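PDB 6XEP: thiamine-monophosphate kinase from Stenotrophomonas maltophilia, which probably catalyses the ATP-dependent phosphorylation of thiamine monophosphate to thiamine diphosphate, the active form of vitamin B1. Local coordinates for residues D161-G166 / D285-L290; D170-L175 / R266-R271; L212-F217 / L278-A283; A220-S225 / L229-H234. One frame throughout, in Å; residues are numbered along the deposited sequence.

All four contacts lie in the C-terminal, AIR synthase-related part of the chain. Contacts 1, 3 and 4 share one mixed sheet, in which strand 277-282 runs between strands 220-224 and 161-165. The centres of contacts 1 and 3 are about 8 Å apart, and those of contacts 3 and 4 about 13 Å. Contact 2 joins two helices, its centre about 15 Å from that of contact 4. Along the chain, contact 1 encloses the other three, the segments of contacts 2 and 3 alternate, and contact 4 is innermost. The sheet brings distant parts of the chain next to strand 220-224, which carries Asp223, predicted to bind magnesium, and leads into Ser225, predicted to bind ATP.

Contact 1 of 4, residues D161-G166 / D285-L290; sequences DIWVSG and DQRDAL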
loop_
_atom_site.group_PDB
_atom_site.type_symbol
_atom_site.label_atom_id
_atom_site.label_comp_id
_atom_site.label_asym_id
_atom_site.label_seq_id
_atom_site.Cartn_x
_atom_site.Cartn_y
_atom_site.Cartn_z
ATOM N N ASP A 161 23.122 11.883 25.092
ATOM C CA ASP A 161 22.434 13.118 24.732
ATOM C C ASP A 161 21.218 12.793 23.865
ATOM O O ASP A 161 21.217 11.825 23.108
ATOM C CB ASP A 161 23.348 14.060 23.945
ATOM C CG ASP A 161 24.552 14.529 24.736
ATOM O OD1 ASP A 161 24.402 14.775 25.948
ATOM O OD2 ASP A 161 25.650 14.681 24.131
ATOM N N ILE A 162 20.197 13.639 23.950
ATOM C CA ILE A 162 19.053 13.603 23.046
ATOM C C ILE A 162 19.212 14.750 22.056
ATOM O O ILE A 162 19.533 15.879 22.459
ATOM C CB ILE A 162 17.729 13.726 23.819
ATOM C CG1 ILE A 162 17.615 12.619 24.880
ATOM C CG2 ILE A 162 16.522 13.628 22.873
ATOM C CD1 ILE A 162 16.336 12.743 25.711
ATOM N N TRP A 163 18.968 14.467 20.772
ATOM C CA TRP A 163 19.111 15.428 19.680
ATOM C C TRP A 163 17.846 15.449 18.845
ATOM O O TRP A 163 17.124 14.459 18.774
ATOM C CB TRP A 163 20.270 15.073 18.734
ATOM C CG TRP A 163 21.643 15.112 19.360
ATOM C CD1 TRP A 163 22.227 14.141 20.127
ATOM C CD2 TRP A 163 22.598 16.172 19.257
ATOM N NE1 TRP A 163 23.480 14.536 20.510
ATOM C CE2 TRP A 163 23.740 15.775 19.980
ATOM C CE3 TRP A 163 22.599 17.418 18.615
ATOM C CZ2 TRP A 163 24.881 16.583 20.091
ATOM C CZ3 TRP A 163 23.726 18.221 18.720
ATOM C CH2 TRP A 163 24.856 17.801 19.464
ATOM N N VAL A 164 17.605 16.566 18.157
ATOM C CA VAL A 164 16.511 16.619 17.195
ATOM C C VAL A 164 16.928 17.474 15.999
ATOM O O VAL A 164 17.674 18.447 16.135
ATOM C CB VAL A 164 15.199 17.142 17.841
ATOM C CG1 VAL A 164 15.310 18.612 18.228
ATOM C CG2 VAL A 164 14.004 16.887 16.911
ATOM N N SER A 165 16.457 17.088 14.820
ATOM C CA SER A 165 16.799 17.800 13.594
ATOM C C SER A 165 15.822 18.945 13.346
ATOM O O SER A 165 14.710 18.964 13.870
ATOM C CB SER A 165 16.786 16.845 12.394
ATOM O OG SER A 165 15.473 16.288 12.177
ATOM N N GLY A 166 16.265 19.915 12.537
ATOM C CA GLY A 166 15.373 20.961 12.055
ATOM C C GLY A 166 14.789 21.816 13.166
ATOM O O GLY A 166 15.489 22.292 14.075
ATOM N N ASP A 285 30.136 11.709 23.839
ATOM C CA ASP A 285 31.373 12.037 23.146
ATOM C C ASP A 285 31.189 12.207 21.639
ATOM O O ASP A 285 32.180 12.461 20.940
ATOM C CB ASP A 285 32.456 10.989 23.467
ATOM C CG ASP A 285 32.150 9.604 22.913
ATOM O OD1 ASP A 285 33.001 8.704 23.075
ATOM O OD2 ASP A 285 31.092 9.399 22.311
ATOM N N GLN A 286 29.959 12.120 21.133
ATOM C CA GLN A 286 29.654 12.405 19.738
ATOM C C GLN A 286 29.296 13.874 19.486
ATOM O O GLN A 286 28.903 14.210 18.368
ATOM C CB GLN A 286 28.505 11.518 19.245
ATOM C CG GLN A 286 28.809 10.028 19.280
ATOM C CD GLN A 286 30.024 9.675 18.468
ATOM O OE1 GLN A 286 30.073 9.921 17.263
ATOM N NE2 GLN A 286 31.034 9.113 19.125
ATOM N N ARG A 287 29.428 14.755 20.487
ATOM C CA ARG A 287 28.924 16.117 20.314
ATOM C C ARG A 287 29.651 16.836 19.193
ATOM O O ARG A 287 29.012 17.435 18.317
ATOM C CB ARG A 287 29.044 16.909 21.614
ATOM C CG ARG A 287 27.920 16.608 22.578
ATOM C CD ARG A 287 28.134 17.329 23.881
ATOM N NE ARG A 287 27.226 16.843 24.912
ATOM C CZ ARG A 287 27.162 17.359 26.132
ATOM N NH1 ARG A 287 27.945 18.399 26.460
ATOM N NH2 ARG A 287 26.312 16.845 27.013
ATOM N N ASP A 288 30.990 16.806 19.217
ATOM C CA ASP A 288 31.786 17.448 18.177
ATOM C C ASP A 288 31.410 16.914 16.802
ATOM O O ASP A 288 31.225 17.683 15.854
ATOM C CB ASP A 288 33.280 17.226 18.434
ATOM C CG ASP A 288 33.780 17.948 19.669
ATOM O OD1 ASP A 288 33.010 18.740 20.253
ATOM O OD2 ASP A 288 34.947 17.723 20.046
ATOM N N ALA A 289 31.290 15.591 16.685
ATOM C CA ALA A 289 31.014 14.981 15.388
ATOM C C ALA A 289 29.640 15.382 14.876
ATOM O O ALA A 289 29.465 15.631 13.678
ATOM C CB ALA A 289 31.121 13.459 15.495
ATOM N N LEU A 290 28.655 15.455 15.772
ATOM C CA LEU A 290 27.307 15.805 15.351
ATOM C C LEU A 290 27.203 17.273 14.964
ATOM O O LEU A 290 26.450 17.612 14.051
ATOM C CB LEU A 290 26.305 15.436 16.453
ATOM C CG LEU A 290 26.112 13.921 16.579
ATOM C CD1 LEU A 290 25.420 13.534 17.896
ATOM C CD2 LEU A 290 25.320 13.386 15.389
#
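Arg287 reaches from the first turn of helix 287-297 to Asp161 at the start of strand 161-165. It grips the carboxylate side-on with two nitrogens, one for each oxygen. NE donates to Asp161 OD2 at 2.8 Å, with a nearly straight N-H...O angle of 174°. NH2 donates to Asp161 OD1 at 3.0 Å. Both oxygens are met on their syn sides and lie close to the guanidinium plane, although the two planes are turned 33° apart. The paired bonds fix the rotation of both groups. The chain of Arg287 is extended from CG to NE, which carries the charge out to the strand. Arg303 also touches Asp161 and brings a second positive charge beside Arg287 NH2, so the carboxylate lies next to two arginines.

Next to the salt bridge the contact turns apolar. Leu290 CD1 lies over one face of the Trp163 indole, 3.7 Å from the centroid of the five-membered ring, in a CH-pi contact. Arg287 CG comes to the edge of the same ring, 3.9 Å from CZ2. The strand's backbone is bonded on both sides: Asp161 and Trp163 pair with Ala282 and Phe280, and Ile162 with Ile304 and Gly305. This is helix-on-sheet packing in the alpha+beta C-terminal domain, which has a PurM-like fold, with a salt bridge at the border of the apolar layer.

Contact 2 of 4, residues D170-L175 / R266-R271; sequences DAAGAL and RDCALR
Cys268 meets Ala172 and Gly173 where two helices of the PurM-like C-terminal domain, 170-179 and 262-271, pack together. The backbones come close, with the CA atoms of Ala172 and Cys268 5.5 Å apart. Small residues allow this: an alanine and a glycine face a cysteine.

Cys268 can be followed outward. Its CB points toward the other helix and lies 3.9 Å from Ala172 CB. The next bond sets SG beside the backbone N and anti to the carbonyl carbon (chi1 -71°). SG then rests against both the methyl of Ala172 and the backbone of Gly173. No hydrogen bond joins the two segments.

Asp267 lies at the margin of this apolar patch. It takes a bond from Arg271 NH1 one turn later in its own helix, and its other oxygen pairs with Arg176, which follows in the partner helix. Asp170 points away from helix 262-271 and forms a salt bridge with Arg200 and a hydrogen bond with Ser253. The methyl of Ala172 is about 7 Å from the side chain of Asp274, a predicted substrate-binding residue. At the centre of the contact, Cys268 SG is 3.7 Å from Ala172 CB and equally 3.7 Å from Gly173 N.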
loop_
_atom_site.group_PDB
_atom_site.type_symbol
_atom_site.label_atom_id
_atom_site.label_comp_id
_atom_site.label_asym_id
_atom_site.label_seq_id
_atom_site.Cartn_x
_atom_site.Cartn_y
_atom_site.Cartn_z
ATOM N N ASP A 170 6.408 23.909 13.821
ATOM C CA ASP A 170 5.987 24.792 12.734
ATOM C C ASP A 170 4.653 24.352 12.139
ATOM O O ASP A 170 3.748 25.172 11.916
ATOM C CB ASP A 170 7.040 24.792 11.643
ATOM C CG ASP A 170 8.314 25.492 12.048
ATOM O OD1 ASP A 170 8.296 26.348 12.968
ATOM O OD2 ASP A 170 9.336 25.200 11.403
ATOM N N ALA A 171 4.537 23.068 11.809
ATOM C CA ALA A 171 3.293 22.590 11.216
ATOM C C ALA A 171 2.117 22.829 12.155
ATOM O O ALA A 171 1.055 23.296 11.728
ATOM C CB ALA A 171 3.429 21.104 10.856
ATOM N N ALA A 172 2.288 22.516 13.443
ATOM C CA ALA A 172 1.222 22.750 14.409
ATOM C C ALA A 172 0.870 24.226 14.481
ATOM O O ALA A 172 -0.304 24.581 14.610
ATOM C CB ALA A 172 1.633 22.248 15.795
ATOM N N GLY A 173 1.877 25.097 14.413
ATOM C CA GLY A 173 1.611 26.530 14.391
ATOM C C GLY A 173 0.787 26.957 13.194
ATOM O O GLY A 173 -0.175 27.720 13.328
ATOM N N ALA A 174 1.161 26.488 11.997
ATOM C CA ALA A 174 0.349 26.783 10.818
ATOM C C ALA A 174 -1.079 26.271 10.989
ATOM O O ALA A 174 -2.038 26.962 10.624
ATOM C CB ALA A 174 0.980 26.171 9.566
ATOM N N LEU A 175 -1.237 25.051 11.517
ATOM C CA LEU A 175 -2.576 24.498 11.724
ATOM C C LEU A 175 -3.388 25.369 12.675
ATOM O O LEU A 175 -4.567 25.654 12.421
ATOM C CB LEU A 175 -2.480 23.065 12.257
ATOM C CG LEU A 175 -3.758 22.211 12.213
ATOM C CD1 LEU A 175 -4.179 21.963 10.760
ATOM C CD2 LEU A 175 -3.585 20.890 12.961
ATOM N N ARG A 266 5.545 27.059 22.590
ATOM C CA ARG A 266 6.107 25.965 23.370
ATOM C C ARG A 266 5.262 24.706 23.239
ATOM O O ARG A 266 5.796 23.602 23.095
ATOM C CB ARG A 266 6.217 26.390 24.833
ATOM C CG ARG A 266 6.812 25.352 25.759
ATOM C CD ARG A 266 6.754 25.901 27.186
ATOM N NE ARG A 266 7.512 25.106 28.148
ATOM C CZ ARG A 266 6.976 24.196 28.955
ATOM N NH1 ARG A 266 5.671 23.951 28.915
ATOM N NH2 ARG A 266 7.747 23.530 29.804
ATOM N N ASP A 267 3.940 24.848 23.288
ATOM C CA ASP A 267 3.085 23.677 23.178
ATOM C C ASP A 267 3.209 23.037 21.803
ATOM O O ASP A 267 3.229 21.808 21.684
ATOM C CB ASP A 267 1.637 24.057 23.455
ATOM C CG ASP A 267 0.724 22.865 23.425
ATOM O OD1 ASP A 267 0.978 21.920 24.201
ATOM O OD2 ASP A 267 -0.230 22.862 22.620
ATOM N N CYS A 268 3.275 23.857 20.752
ATOM C CA CYS A 268 3.486 23.316 19.412
ATOM C C CYS A 268 4.795 22.551 19.326
ATOM O O CYS A 268 4.862 21.487 18.702
ATOM C CB CYS A 268 3.477 24.441 18.382
ATOM S SG CYS A 268 1.854 25.193 18.074
ATOM N N ALA A 269 5.858 23.095 19.917
ATOM C CA ALA A 269 7.160 22.445 19.815
ATOM C C ALA A 269 7.186 21.121 20.575
ATOM O O ALA A 269 7.831 20.163 20.134
ATOM C CB ALA A 269 8.247 23.377 20.339
ATOM N N LEU A 270 6.498 21.060 21.725
ATOM C CA LEU A 270 6.510 19.859 22.564
ATOM C C LEU A 270 5.551 18.791 22.063
ATOM O O LEU A 270 5.844 17.595 22.173
ATOM C CB LEU A 270 6.138 20.211 24.005
ATOM C CG LEU A 270 7.235 20.911 24.812
ATOM C CD1 LEU A 270 6.617 21.479 26.058
ATOM C CD2 LEU A 270 8.363 19.925 25.137
ATOM N N ARG A 271 4.389 19.203 21.546
ATOM C CA ARG A 271 3.286 18.286 21.283
ATOM C C ARG A 271 2.656 18.451 19.902
ATOM O O ARG A 271 1.655 17.779 19.611
ATOM C CB ARG A 271 2.197 18.461 22.353
ATOM C CG ARG A 271 2.644 18.040 23.742
ATOM C CD ARG A 271 1.593 18.344 24.819
ATOM N NE ARG A 271 2.224 18.378 26.137
ATOM C CZ ARG A 271 2.760 19.472 26.669
ATOM N NH1 ARG A 271 2.713 20.626 26.006
ATOM N NH2 ARG A 271 3.334 19.422 27.857
#

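Contact 3 of 4, residues L212-F217 / L278-A283; sequences LRLRAF and LCFTAA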
loop_
_atom_site.group_PDB
_atom_site.type_symbol
_atom_site.label_atom_id
_atom_site.label_comp_id
_atom_site.label_asym_id
_atom_site.label_seq_id
_atom_site.Cartn_x
_atom_site.Cartn_y
_atom_site.Cartn_z
ATOM N N LEU A 212 20.330 8.207 6.869
ATOM C CA LEU A 212 21.337 7.341 6.271
ATOM C C LEU A 212 22.717 7.552 6.853
ATOM O O LEU A 212 23.616 6.757 6.565
ATOM C CB LEU A 212 21.404 7.568 4.766
ATOM C CG LEU A 212 20.220 7.016 3.979
ATOM C CD1 LEU A 212 20.374 7.425 2.549
ATOM C CD2 LEU A 212 20.157 5.489 4.097
ATOM N N ARG A 213 22.912 8.606 7.641
ATOM C CA ARG A 213 24.201 8.823 8.273
ATOM C C ARG A 213 24.204 8.530 9.759
ATOM O O ARG A 213 25.281 8.302 10.321
ATOM C CB ARG A 213 24.671 10.257 8.036
ATOM C CG ARG A 213 25.002 10.477 6.563
ATOM C CD ARG A 213 25.977 11.597 6.366
ATOM N NE ARG A 213 25.831 12.135 5.028
ATOM C CZ ARG A 213 26.423 13.243 4.594
ATOM N NH1 ARG A 213 26.206 13.648 3.349
ATOM N NH2 ARG A 213 27.219 13.944 5.398
ATOM N N LEU A 214 23.024 8.460 10.381
ATOM C CA LEU A 214 22.924 8.363 11.838
ATOM C C LEU A 214 23.427 7.029 12.373
ATOM O O LEU A 214 23.834 6.952 13.539
ATOM C CB LEU A 214 21.474 8.576 12.276
ATOM C CG LEU A 214 21.031 10.028 12.436
ATOM C CD1 LEU A 214 19.569 10.127 12.852
ATOM C CD2 LEU A 214 21.913 10.729 13.441
ATOM N N ARG A 215 23.403 5.972 11.560
ATOM C CA ARG A 215 23.871 4.685 12.062
ATOM C C ARG A 215 25.307 4.792 12.532
ATOM O O ARG A 215 25.702 4.119 13.494
ATOM C CB ARG A 215 23.739 3.596 10.994
ATOM C CG ARG A 215 24.279 2.222 11.434
ATOM C CD ARG A 215 23.478 1.622 12.607
ATOM N NE ARG A 215 23.997 0.299 12.961
ATOM C CZ ARG A 215 24.952 0.079 13.862
ATOM N NH1 ARG A 215 25.494 1.093 14.527
ATOM N NH2 ARG A 215 25.366 -1.159 14.105
ATOM N N ALA A 216 26.093 5.662 11.890
ATOM C CA ALA A 216 27.479 5.828 12.297
ATOM C C ALA A 216 27.639 6.630 13.580
ATOM O O ALA A 216 28.744 6.648 14.136
ATOM C CB ALA A 216 28.273 6.498 11.171
ATOM N N PHE A 217 26.583 7.287 14.072
ATOM C CA PHE A 217 26.739 8.207 15.201
ATOM C C PHE A 217 25.784 7.942 16.359
ATOM O O PHE A 217 26.113 8.245 17.508
ATOM C CB PHE A 217 26.536 9.674 14.757
ATOM C CG PHE A 217 27.455 10.132 13.640
ATOM C CD1 PHE A 217 27.015 10.141 12.320
ATOM C CD2 PHE A 217 28.739 10.584 13.911
ATOM C CE1 PHE A 217 27.833 10.576 11.301
ATOM C CE2 PHE A 217 29.572 11.016 12.880
ATOM C CZ PHE A 217 29.117 11.013 11.583
ATOM N N LEU A 278 13.632 14.161 12.838
ATOM C CA LEU A 278 14.184 12.959 13.459
ATOM C C LEU A 278 14.701 13.304 14.848
ATOM O O LEU A 278 15.441 14.275 15.005
ATOM C CB LEU A 278 15.332 12.371 12.631
ATOM C CG LEU A 278 14.994 11.670 11.324
ATOM C CD1 LEU A 278 16.262 10.987 10.767
ATOM C CD2 LEU A 278 13.896 10.645 11.555
ATOM N N CYS A 279 14.322 12.511 15.842
ATOM C CA CYS A 279 14.858 12.637 17.199
ATOM C C CYS A 279 15.726 11.423 17.463
ATOM O O CYS A 279 15.312 10.290 17.176
ATOM C CB CYS A 279 13.724 12.738 18.228
ATOM S SG CYS A 279 14.278 12.782 19.936
ATOM N N PHE A 280 16.946 11.643 17.967
ATOM C CA PHE A 280 17.837 10.510 18.199
ATOM C C PHE A 280 18.644 10.718 19.469
ATOM O O PHE A 280 18.707 11.817 20.024
ATOM C CB PHE A 280 18.765 10.245 16.996
ATOM C CG PHE A 280 19.605 11.419 16.586
ATOM C CD1 PHE A 280 19.077 12.418 15.783
ATOM C CD2 PHE A 280 20.944 11.498 16.968
ATOM C CE1 PHE A 280 19.852 13.493 15.373
ATOM C CE2 PHE A 280 21.739 12.570 16.565
ATOM C CZ PHE A 280 21.185 13.576 15.760
ATOM N N THR A 281 19.247 9.631 19.943
ATOM C CA THR A 281 20.140 9.694 21.082
ATOM C C THR A 281 21.523 9.235 20.634
ATOM O O THR A 281 21.651 8.430 19.698
ATOM C CB THR A 281 19.627 8.842 22.271
ATOM O OG1 THR A 281 20.024 7.471 22.122
ATOM C CG2 THR A 281 18.101 8.936 22.406
ATOM N N ALA A 282 22.546 9.792 21.282
ATOM C CA ALA A 282 23.937 9.524 20.945
ATOM C C ALA A 282 24.792 9.650 22.198
ATOM O O ALA A 282 24.477 10.420 23.110
ATOM C CB ALA A 282 24.467 10.491 19.869
ATOM N N ALA A 283 25.886 8.895 22.229
ATOM C CA ALA A 283 26.845 9.031 23.317
ATOM C C ALA A 283 27.321 10.477 23.420
ATOM O O ALA A 283 27.456 11.176 22.414
ATOM C CB ALA A 283 28.036 8.092 23.090
HETATM O O HOH W 1 26.398 7.153 19.996
#
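This is an apolar contact of the weakly bonded last part of helix 208-214, and the residues that follow, with strand 277-282 of the mixed sheet. Leu214 carries most of it. Its side chain crosses Phe280 at about a right angle and sets a methyl on the ring. CD2 sits almost exactly above the ring centre, 3.6 Å from the centroid and only 9° off the normal. This is a CH-pi contact over the face. The second methyl, CD1, turns toward the base of the ring, 3.8 Å from Phe280 CD1. It also reaches Leu278 CD1 at 4.0 Å, so one leucine spans two residues of the same strand face. Phe280 CG lies between the backbone N and the carbonyl carbon (chi1 56°), and chi2 of -82° turns a ring face to Leu214.

Further along, the contact passes to the backbone. Ala282 CB lies 3.7 Å from Phe217 O. A water accepts a hydrogen bond from Ala283 N at 2.9 Å and donates one to Phe217 O at 2.7 Å, bridging turn and strand end.

Strand 277-282 runs between strands 161-165 and 220-224. The ring of Phe280 meets that of Trp163, with the planes nearly parallel. Helix 287-297 lies close by: Phe217 touches Ala289, and Ala282 touches Leu290. Leu278 touches Asp223 on strand 220-224.

Contact 4 of 4, residues A220-S225 / L229-H234; sequences AAVDVS and LADLGH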
loop_
_atom_site.group_PDB
_atom_site.type_symbol
_atom_site.label_atom_id
_atom_site.label_comp_id
_atom_site.label_asym_id
_atom_site.label_seq_id
_atom_site.Cartn_x
_atom_site.Cartn_y
_atom_site.Cartn_z
ATOM N N ALA A 220 19.831 5.368 19.090
ATOM C CA ALA A 220 18.409 5.138 18.878
ATOM C C ALA A 220 17.840 6.338 18.143
ATOM O O ALA A 220 18.378 7.445 18.222
ATOM C CB ALA A 220 17.674 4.915 20.203
ATOM N N ALA A 221 16.745 6.114 17.426
ATOM C CA ALA A 221 16.127 7.197 16.676
ATOM C C ALA A 221 14.637 6.932 16.521
ATOM O O ALA A 221 14.177 5.793 16.582
ATOM C CB ALA A 221 16.778 7.360 15.284
ATOM N N VAL A 222 13.892 8.008 16.274
ATOM C CA VAL A 222 12.461 7.928 16.013
ATOM C C VAL A 222 12.116 9.140 15.169
ATOM O O VAL A 222 12.774 10.173 15.262
ATOM C CB VAL A 222 11.660 7.887 17.344
ATOM C CG1 VAL A 222 11.839 9.194 18.136
ATOM C CG2 VAL A 222 10.193 7.633 17.082
ATOM N N ASP A 223 11.089 9.027 14.328
ATOM C CA ASP A 223 10.672 10.249 13.663
ATOM C C ASP A 223 9.565 10.923 14.463
ATOM O O ASP A 223 8.781 10.269 15.166
ATOM C CB ASP A 223 10.305 10.027 12.189
ATOM C CG ASP A 223 8.941 9.469 11.977
ATOM O OD1 ASP A 223 8.502 8.639 12.802
ATOM O OD2 ASP A 223 8.331 9.845 10.924
ATOM N N VAL A 224 9.586 12.246 14.444
ATOM C CA VAL A 224 8.687 13.061 15.249
ATOM C C VAL A 224 7.525 13.451 14.348
ATOM O O VAL A 224 7.645 14.348 13.508
ATOM C CB VAL A 224 9.384 14.294 15.826
ATOM C CG1 VAL A 224 8.410 15.031 16.761
ATOM C CG2 VAL A 224 10.633 13.871 16.576
ATOM N N SER A 225 6.407 12.756 14.504
ATOM C CA SER A 225 5.206 13.081 13.740
ATOM C C SER A 225 3.975 13.222 14.601
ATOM O O SER A 225 3.011 13.841 14.149
ATOM C CB SER A 225 4.934 12.016 12.670
ATOM O OG SER A 225 4.735 10.758 13.269
ATOM N N LEU A 229 7.067 14.789 22.506
ATOM C CA LEU A 229 6.864 14.018 23.733
ATOM C C LEU A 229 6.343 12.616 23.439
ATOM O O LEU A 229 6.788 11.637 24.051
ATOM C CB LEU A 229 5.910 14.764 24.673
ATOM C CG LEU A 229 6.468 16.115 25.141
ATOM C CD1 LEU A 229 5.544 16.705 26.191
ATOM C CD2 LEU A 229 7.886 15.988 25.691
ATOM N N ALA A 230 5.402 12.494 22.507
ATOM C CA ALA A 230 4.853 11.186 22.177
ATOM C C ALA A 230 5.917 10.296 21.551
ATOM O O ALA A 230 6.087 9.140 21.953
ATOM C CB ALA A 230 3.659 11.344 21.227
ATOM N N ASP A 231 6.679 10.839 20.598
ATOM C CA ASP A 231 7.633 10.026 19.854
ATOM C C ASP A 231 8.893 9.742 20.664
ATOM O O ASP A 231 9.384 8.605 20.674
ATOM C CB ASP A 231 7.942 10.703 18.515
ATOM C CG ASP A 231 6.774 10.581 17.538
ATOM O OD1 ASP A 231 6.346 9.436 17.276
ATOM O OD2 ASP A 231 6.248 11.613 17.091
ATOM N N LEU A 232 9.416 10.733 21.383
ATOM C CA LEU A 232 10.496 10.422 22.315
ATOM C C LEU A 232 10.026 9.431 23.368
ATOM O O LEU A 232 10.807 8.590 23.828
ATOM C CB LEU A 232 10.989 11.703 22.982
ATOM C CG LEU A 232 12.147 11.613 23.948
ATOM C CD1 LEU A 232 13.296 10.879 23.290
ATOM C CD2 LEU A 232 12.531 13.044 24.321
ATOM N N GLY A 233 8.749 9.506 23.730
ATOM C CA GLY A 233 8.146 8.509 24.605
ATOM C C GLY A 233 8.335 7.084 24.140
ATOM O O GLY A 233 8.515 6.179 24.955
ATOM N N HIS A 234 8.267 6.853 22.825
ATOM C CA HIS A 234 8.549 5.515 22.309
ATOM C C HIS A 234 10.000 5.113 22.571
ATOM O O HIS A 234 10.271 3.961 22.920
ATOM C CB HIS A 234 8.261 5.436 20.807
ATOM C CG HIS A 234 6.849 5.750 20.442
ATOM N ND1 HIS A 234 5.777 5.342 21.202
ATOM C CD2 HIS A 234 6.332 6.436 19.394
ATOM C CE1 HIS A 234 4.656 5.766 20.640
ATOM N NE2 HIS A 234 4.966 6.430 19.540
#
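Asp231 points from helix 228-239 toward the end of strand 220-224, and the strand meets it with a valine and then with backbone. Val222 and Asp231 cross at about a right angle. Both methyls of Val222 rest against the carbonyl oxygen of Asp231: CG1 lies 3.6 Å from Asp231 O, and CG2 lies 3.8 Å from it. CG2 also approaches Asp231 CB.

Asp231 CG is set beside its own backbone N (chi1 -73°), which directs the carboxylate to the turn after the strand. OD2 accepts a hydrogen bond from Ser225 N at 2.8 Å. The bond is bent, at 142°, and the donor stands above the carboxylate plane. OD2 also takes a bond from the backbone N of Asp226, so two N-H groups grip one oxygen. Val224 meets the carboxylate obliquely, with its CA 3.4 Å from Asp231 OD2 and its CG1 farther off. Asp223 O is only 3.1 Å from Asp231 CG; the carbonyl and carboxylate oxygens are all acceptors and form no bond there.

CB of Asp223 points away from the helix, though the end of its side chain comes back nearer; OD2 is bonded to Ser81 OG and lies near Asp82. The axes of strand 220-224 and helix segment 229-234 are close to antiparallel, at 162°, and approach to 7.8 Å. Asp231 thus ties its helix to the turn through two backbone N-H groups. The connection carries Asp223, Ser225 and Asp226, predicted to bind magnesium or ATP, consistent with the nucleotide site of thiamine-monophosphate kinases.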